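Local coordinates for protein GphF Dehydratase 1 (Archangium violaceum, PDB 6MBF) that probably dehydrates the polyketide intermediate of a gephyronic acid synthase module as a double-hotdog dehydratase domain, and probably also rearranges the olefin, at residues A[156-159]-A[160-164]; A[201-204]-A[205-209]. All coordinates share one frame; numbering follows the deposited sequence.

Contact 1: A[156-159]-A[160-164]; sequences ERMR and IYYGP
Two backbone bonds and a methionine wedged against two tyrosine rings hold the turn at the end of helix 151-158. The carbonyl O of Met-158 accepts both bonds. Tyr-161 N reaches it at 2.8 Å, from above the carbonyl plane and not along a lone pair. Tyr-162 N adds a weak second bond at 3.0 Å, bent to 129° at the hydrogen. Arg-159 CA lies 3.4 Å from Tyr-162 O, a CA-H...O contact within the turn.

The apolar part rests on the bent side chain of Met-158. With chi2 at -67° and chi3 at -73°, the chain curls so that SD comes to the edge of the Tyr-161 ring and CE to both rings. SD lies in the Tyr-161 ring plane, 3.8 Å from CD2, a Met-aromatic contact. The methyl CE meets Tyr-161 CD2 at 3.7 Å and Tyr-162 CE2 at 4.0 Å, again at a ring edge. CG1 of Ile-160 sits over one face of the Tyr-161 ring. With Met-158 cut back to an alanine, SD and CE are lost, and the two ring edges they touch would probably lose their packing.

The hydroxyls are hydrogen-bonded to other parts of the chain, Tyr-161 OH to His-220 O and Tyr-162 OH to Asp-204 OD1. Residues 158-161 form a type I-like beta turn following helix 151-158, which here carries Tyr-162 to the carboxylate on the central helix of a hotdog fold.

Contact 2: A[201-204]-A[205-209]; sequences ALLD and ACFQC
Asp-204 and Gln-208 meet one turn apart on helix 200-214, an i to i+4 pair on a central hotdog helix. Their spacing is consistent with the DxxxQ active-site motif of polyketide synthase dehydratases. Gln-208 NE2 donates to Asp-204 OD2 at 2.8 Å, and the bond is nearly straight at 170°. The acceptor is met on its syn side by a donor tilted out of the carboxylate plane, while OD2 lies in the amide plane of Gln-208. Carboxylate and amide planes are turned 59° from each other. Asp-204 has CG anti to its nitrogen (chi1 171°), which swings the carboxylate alongside the helix to meet the amide. Outside partners complete this polar group. Asp-204 OD1 is hydrogen-bonded to Tyr-162, and Gln-208 is held by Tyr-154 OH at OE1 and by Leu-166 O at NE2. Both oxygens of the buried carboxylate are thus engaged, and the glutamine amide is fixed in its rotation.

Leu-203 makes the apolar pair with Phe-207. Its CG stands over one face of the ring, offset toward the rim, in a CH-pi contact 4.1 Å from the ring centroid. CD1 comes to 3.6 Å from Phe-207 CE1. Val-52 of helix 52-65 touches both residues, so this side of the helix packs against helix 52-65, probably the helix of the other hotdog unit.

Ala-205 packs its methyl against carbonyls of the preceding turn. Its N bonds to Ala-201 O at 3.0 Å, and its small methyl CB rests 3.4 Å from Leu-202 O.

Contact 1 comes first along the chain, where helix 151-158 ends and the chain turns toward strand 169-175. Contact 2 follows in helix 200-214, after strands 169-175 and 178-184. Each lies within one continuous run, so neither closes a long loop. They stand in series, neither nesting nor crossing, with centres about 14 Å apart. They meet through Tyr-162 of contact 1. Its OH is 2.7 Å from Asp-204 OD1, and its ring packs on Gln-208. The turn at 160-164 is thereby tied to the central helix. A magnesium ion lies about 6 Å from the side chains of both Tyr-162 and Asp-204.

Contact 1: A[156-159]-A[160-164]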
ATOM      1  N   GLU A 156       3.334  18.600   8.147  1.00 18.90           N
ATOM      2  CA  GLU A 156       3.991  18.933   9.399  1.00 20.92           C
ATOM      3  C   GLU A 156       3.316  18.234  10.575  1.00 23.35           C
ATOM      4  O   GLU A 156       4.001  17.720  11.462  1.00 19.65           O
ATOM      5  CB  GLU A 156       4.036  20.454   9.554  1.00 17.60           C
ATOM      6  CG  GLU A 156       5.097  21.060   8.622  1.00 18.72           C
ATOM      7  CD  GLU A 156       5.188  22.570   8.710  1.00 26.59           C
ATOM      8  OE1 GLU A 156       5.748  23.187   7.779  1.00 33.09           O
ATOM      9  OE2 GLU A 156       4.698  23.136   9.702  1.00 26.64           O
ATOM     10  N   ARG A 157       1.981  18.148  10.569  1.00 19.02           N
ATOM     11  CA  ARG A 157       1.284  17.387  11.605  1.00 19.35           C
ATOM     12  C   ARG A 157       1.585  15.893  11.512  1.00 17.06           C
ATOM     13  O   ARG A 157       1.661  15.203  12.537  1.00 21.39           O
ATOM     14  CB  ARG A 157      -0.223  17.610  11.508  1.00 20.08           C
ATOM     15  CG  ARG A 157      -0.686  19.026  11.795  1.00 29.26           C
ATOM     16  CD  ARG A 157      -2.070  19.240  11.203  1.00 43.46           C
ATOM     17  NE  ARG A 157      -3.106  19.404  12.216  1.00 52.56           N
ATOM     18  CZ  ARG A 157      -3.906  20.463  12.290  1.00 64.81           C
ATOM     19  NH1 ARG A 157      -3.794  21.444  11.403  1.00 62.13           N
ATOM     20  NH2 ARG A 157      -4.826  20.539  13.243  1.00 69.96           N
ATOM     21  N   MET A 158       1.739  15.370  10.297  1.00 16.18           N
ATOM     22  CA  MET A 158       1.956  13.942  10.100  1.00 16.12           C
ATOM     23  C   MET A 158       3.426  13.536  10.189  1.00 21.01           C
ATOM     24  O   MET A 158       3.735  12.348  10.050  1.00 18.80           O
ATOM     25  CB  MET A 158       1.384  13.501   8.743  1.00 14.29           C
ATOM     26  CG  MET A 158      -0.143  13.632   8.630  1.00 17.25           C
ATOM     27  SD  MET A 158      -1.052  12.511   9.718  1.00 18.02           S
ATOM     28  CE  MET A 158      -0.794  10.945   8.884  1.00 16.07           C
ATOM     29  N   ARG A 159       4.344  14.474  10.423  1.00 17.63           N
ATOM     30  CA  ARG A 159       5.751  14.092  10.390  1.00 19.93           C
ATOM     31  C   ARG A 159       6.147  13.194  11.555  1.00 17.97           C
ATOM     32  O   ARG A 159       7.215  12.574  11.495  1.00 23.29           O
ATOM     33  CB  ARG A 159       6.642  15.335  10.352  1.00 23.38           C
ATOM     34  CG  ARG A 159       6.738  16.091  11.656  1.00 20.04           C
ATOM     35  CD  ARG A 159       7.473  17.410  11.419  1.00 24.18           C
ATOM     36  NE  ARG A 159       7.222  18.388  12.474  1.00 43.58           N
ATOM     37  CZ  ARG A 159       8.067  18.652  13.460  1.00 42.35           C
ATOM     38  NH1 ARG A 159       9.228  18.013  13.532  1.00 62.72           N
ATOM     39  NH2 ARG A 159       7.754  19.561  14.374  1.00 48.26           N
ATOM     40  N   ILE A 160       5.299  13.074  12.583  1.00 18.27           N
ATOM     41  CA  ILE A 160       5.528  12.086  13.628  1.00 21.29           C
ATOM     42  C   ILE A 160       5.271  10.674  13.125  1.00 21.11           C
ATOM     43  O   ILE A 160       5.712   9.703  13.760  1.00 20.48           O
ATOM     44  CB  ILE A 160       4.660  12.387  14.864  1.00 22.67           C
ATOM     45  CG1 ILE A 160       3.175  12.434  14.492  1.00 26.12           C
ATOM     46  CG2 ILE A 160       5.086  13.701  15.490  1.00 26.85           C
ATOM     47  CD1 ILE A 160       2.260  12.503  15.696  1.00 26.00           C
ATOM     48  N   TYR A 161       4.562  10.535  11.998  1.00 19.67           N
ATOM     49  CA  TYR A 161       4.298   9.239  11.393  1.00 19.51           C
ATOM     50  C   TYR A 161       5.064   8.993  10.105  1.00 15.06           C
ATOM     51  O   TYR A 161       5.248   7.831   9.736  1.00 16.07           O
ATOM     52  CB  TYR A 161       2.807   9.081  11.074  1.00 15.70           C
ATOM     53  CG  TYR A 161       1.891   9.340  12.238  1.00 16.52           C
ATOM     54  CD1 TYR A 161       2.115   8.747  13.474  1.00 18.27           C
ATOM     55  CD2 TYR A 161       0.791  10.183  12.097  1.00 20.67           C
ATOM     56  CE1 TYR A 161       1.256   8.986  14.551  1.00 21.16           C
ATOM     57  CE2 TYR A 161      -0.060  10.432  13.165  1.00 19.11           C
ATOM     58  CZ  TYR A 161       0.178   9.836  14.376  1.00 20.33           C
ATOM     59  OH  TYR A 161      -0.684  10.084  15.419  1.00 23.73           O
ATOM     60  N   TYR A 162       5.496  10.038   9.409  1.00 15.30           N
ATOM     61  CA  TYR A 162       6.007   9.893   8.053  1.00 14.65           C
ATOM     62  C   TYR A 162       7.261  10.726   7.874  1.00 18.48           C
ATOM     63  O   TYR A 162       7.286  11.898   8.265  1.00 17.41           O
ATOM     64  CB  TYR A 162       4.969  10.347   7.033  1.00 12.66           C
ATOM     65  CG  TYR A 162       3.906   9.334   6.683  1.00 13.61           C
ATOM     66  CD1 TYR A 162       4.223   8.196   5.937  1.00 16.44           C
ATOM     67  CD2 TYR A 162       2.575   9.549   7.029  1.00 17.27           C
ATOM     68  CE1 TYR A 162       3.245   7.274   5.582  1.00 13.23           C
ATOM     69  CE2 TYR A 162       1.586   8.635   6.677  1.00 18.40           C
ATOM     70  CZ  TYR A 162       1.924   7.504   5.944  1.00 12.88           C
ATOM     71  OH  TYR A 162       0.933   6.606   5.586  1.00 16.46           O
ATOM     72  N   GLY A 163       8.276  10.133   7.254  1.00 16.49           N
ATOM     73  CA  GLY A 163       9.489  10.840   6.918  1.00 16.80           C
ATOM     74  C   GLY A 163       9.466  11.448   5.527  1.00 18.27           C
ATOM     75  O   GLY A 163       8.474  11.357   4.788  1.00 18.94           O
ATOM     76  N   PRO A 164      10.583  12.074   5.137  1.00 18.90           N
ATOM     77  CA  PRO A 164      10.592  12.885   3.907  1.00 17.45           C
ATOM     78  C   PRO A 164      10.474  12.100   2.614  1.00 17.42           C
ATOM     79  O   PRO A 164      10.218  12.718   1.573  1.00 21.65           O
ATOM     80  CB  PRO A 164      11.940  13.616   3.972  1.00 21.05           C
ATOM     81  CG  PRO A 164      12.777  12.806   4.909  1.00 22.89           C
ATOM     82  CD  PRO A 164      11.839  12.196   5.899  1.00 24.46           C
TER

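Contact 2: A[201-204]-A[205-209]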
ATOM      1  N   ALA A 201       5.508   3.811  -2.276  1.00 15.21           N
ATOM      2  CA  ALA A 201       5.470   5.233  -1.942  1.00 17.16           C
ATOM      3  C   ALA A 201       4.354   5.944  -2.691  1.00 15.91           C
ATOM      4  O   ALA A 201       3.719   6.862  -2.154  1.00 16.82           O
ATOM      5  CB  ALA A 201       6.814   5.892  -2.254  1.00 13.52           C
ATOM      6  N   LEU A 202       4.116   5.554  -3.945  1.00 14.39           N
ATOM      7  CA  LEU A 202       3.061   6.193  -4.722  1.00 13.39           C
ATOM      8  C   LEU A 202       1.677   5.812  -4.196  1.00 14.32           C
ATOM      9  O   LEU A 202       0.818   6.675  -3.997  1.00 13.97           O
ATOM     10  CB  LEU A 202       3.217   5.835  -6.202  1.00 13.19           C
ATOM     11  CG  LEU A 202       2.319   6.597  -7.188  1.00 16.91           C
ATOM     12  CD1 LEU A 202       3.014   6.731  -8.521  1.00 21.75           C
ATOM     13  CD2 LEU A 202       0.997   5.878  -7.376  1.00 27.24           C
ATOM     14  N   LEU A 203       1.436   4.520  -3.957  1.00 13.49           N
ATOM     15  CA  LEU A 203       0.124   4.138  -3.447  1.00 14.74           C
ATOM     16  C   LEU A 203      -0.106   4.681  -2.040  1.00 14.16           C
ATOM     17  O   LEU A 203      -1.210   5.138  -1.731  1.00 13.25           O
ATOM     18  CB  LEU A 203      -0.044   2.619  -3.488  1.00 15.16           C
ATOM     19  CG  LEU A 203      -1.451   2.146  -3.123  1.00 13.37           C
ATOM     20  CD1 LEU A 203      -2.500   2.733  -4.073  1.00 13.62           C
ATOM     21  CD2 LEU A 203      -1.512   0.610  -3.101  1.00 14.65           C
ATOM     22  N   ASP A 204       0.928   4.684  -1.189  1.00 12.84           N
ATOM     23  CA  ASP A 204       0.794   5.318   0.123  1.00 14.48           C
ATOM     24  C   ASP A 204       0.408   6.787  -0.001  1.00 15.37           C
ATOM     25  O   ASP A 204      -0.412   7.281   0.782  1.00 12.77           O
ATOM     26  CB  ASP A 204       2.088   5.190   0.926  1.00 14.70           C
ATOM     27  CG  ASP A 204       2.054   6.016   2.198  1.00 16.77           C
ATOM     28  OD1 ASP A 204       1.381   5.598   3.164  1.00 15.14           O
ATOM     29  OD2 ASP A 204       2.693   7.091   2.218  1.00 15.91           O
ATOM     30  N   ALA A 205       0.996   7.504  -0.963  1.00 12.91           N
ATOM     31  CA  ALA A 205       0.621   8.902  -1.170  1.00 15.79           C
ATOM     32  C   ALA A 205      -0.864   9.033  -1.509  1.00 15.32           C
ATOM     33  O   ALA A 205      -1.545   9.940  -1.014  1.00 14.70           O
ATOM     34  CB  ALA A 205       1.487   9.518  -2.272  1.00 14.67           C
ATOM     35  N   CYS A 206      -1.395   8.118  -2.323  1.00 12.72           N
ATOM     36  CA  CYS A 206      -2.824   8.141  -2.622  1.00 16.13           C
ATOM     37  C   CYS A 206      -3.653   7.887  -1.367  1.00 14.95           C
ATOM     38  O   CYS A 206      -4.664   8.557  -1.134  1.00 14.15           O
ATOM     39  CB  CYS A 206      -3.155   7.111  -3.706  1.00 17.66           C
ATOM     40  SG  CYS A 206      -2.378   7.447  -5.314  1.00 16.25           S
ATOM     41  N   PHE A 207      -3.239   6.925  -0.542  1.00 11.52           N
ATOM     42  CA  PHE A 207      -3.971   6.679   0.694  1.00 16.57           C
ATOM     43  C   PHE A 207      -3.854   7.866   1.643  1.00 14.65           C
ATOM     44  O   PHE A 207      -4.809   8.177   2.363  1.00 13.63           O
ATOM     45  CB  PHE A 207      -3.475   5.391   1.361  1.00 15.36           C
ATOM     46  CG  PHE A 207      -3.814   4.116   0.601  1.00 12.91           C
ATOM     47  CD1 PHE A 207      -4.537   4.142  -0.592  1.00 13.76           C
ATOM     48  CD2 PHE A 207      -3.388   2.890   1.087  1.00 16.37           C
ATOM     49  CE1 PHE A 207      -4.838   2.946  -1.283  1.00 14.25           C
ATOM     50  CE2 PHE A 207      -3.682   1.706   0.411  1.00 17.61           C
ATOM     51  CZ  PHE A 207      -4.402   1.730  -0.767  1.00 12.73           C
ATOM     52  N   GLN A 208      -2.715   8.572   1.625  1.00 13.08           N
ATOM     53  CA  GLN A 208      -2.580   9.753   2.476  1.00 15.33           C
ATOM     54  C   GLN A 208      -3.519  10.882   2.046  1.00 16.83           C
ATOM     55  O   GLN A 208      -3.893  11.720   2.878  1.00 14.32           O
ATOM     56  CB  GLN A 208      -1.124  10.229   2.497  1.00 14.26           C
ATOM     57  CG  GLN A 208      -0.177   9.345   3.330  1.00 11.67           C
ATOM     58  CD  GLN A 208       1.042  10.112   3.764  1.00 18.52           C
ATOM     59  OE1 GLN A 208       0.923  11.208   4.322  1.00 16.23           O
ATOM     60  NE2 GLN A 208       2.229   9.567   3.493  1.00 14.40           N
ATOM     61  N   CYS A 209      -3.912  10.930   0.766  1.00 13.58           N
ATOM     62  CA  CYS A 209      -4.969  11.848   0.351  1.00 15.44           C
ATOM     63  C   CYS A 209      -6.262  11.571   1.111  1.00 12.90           C
ATOM     64  O   CYS A 209      -6.985  12.506   1.484  1.00 15.82           O
ATOM     65  CB  CYS A 209      -5.209  11.745  -1.157  1.00 15.17           C
ATOM     66  SG  CYS A 209      -3.847  12.336  -2.192  1.00 14.83           S
TER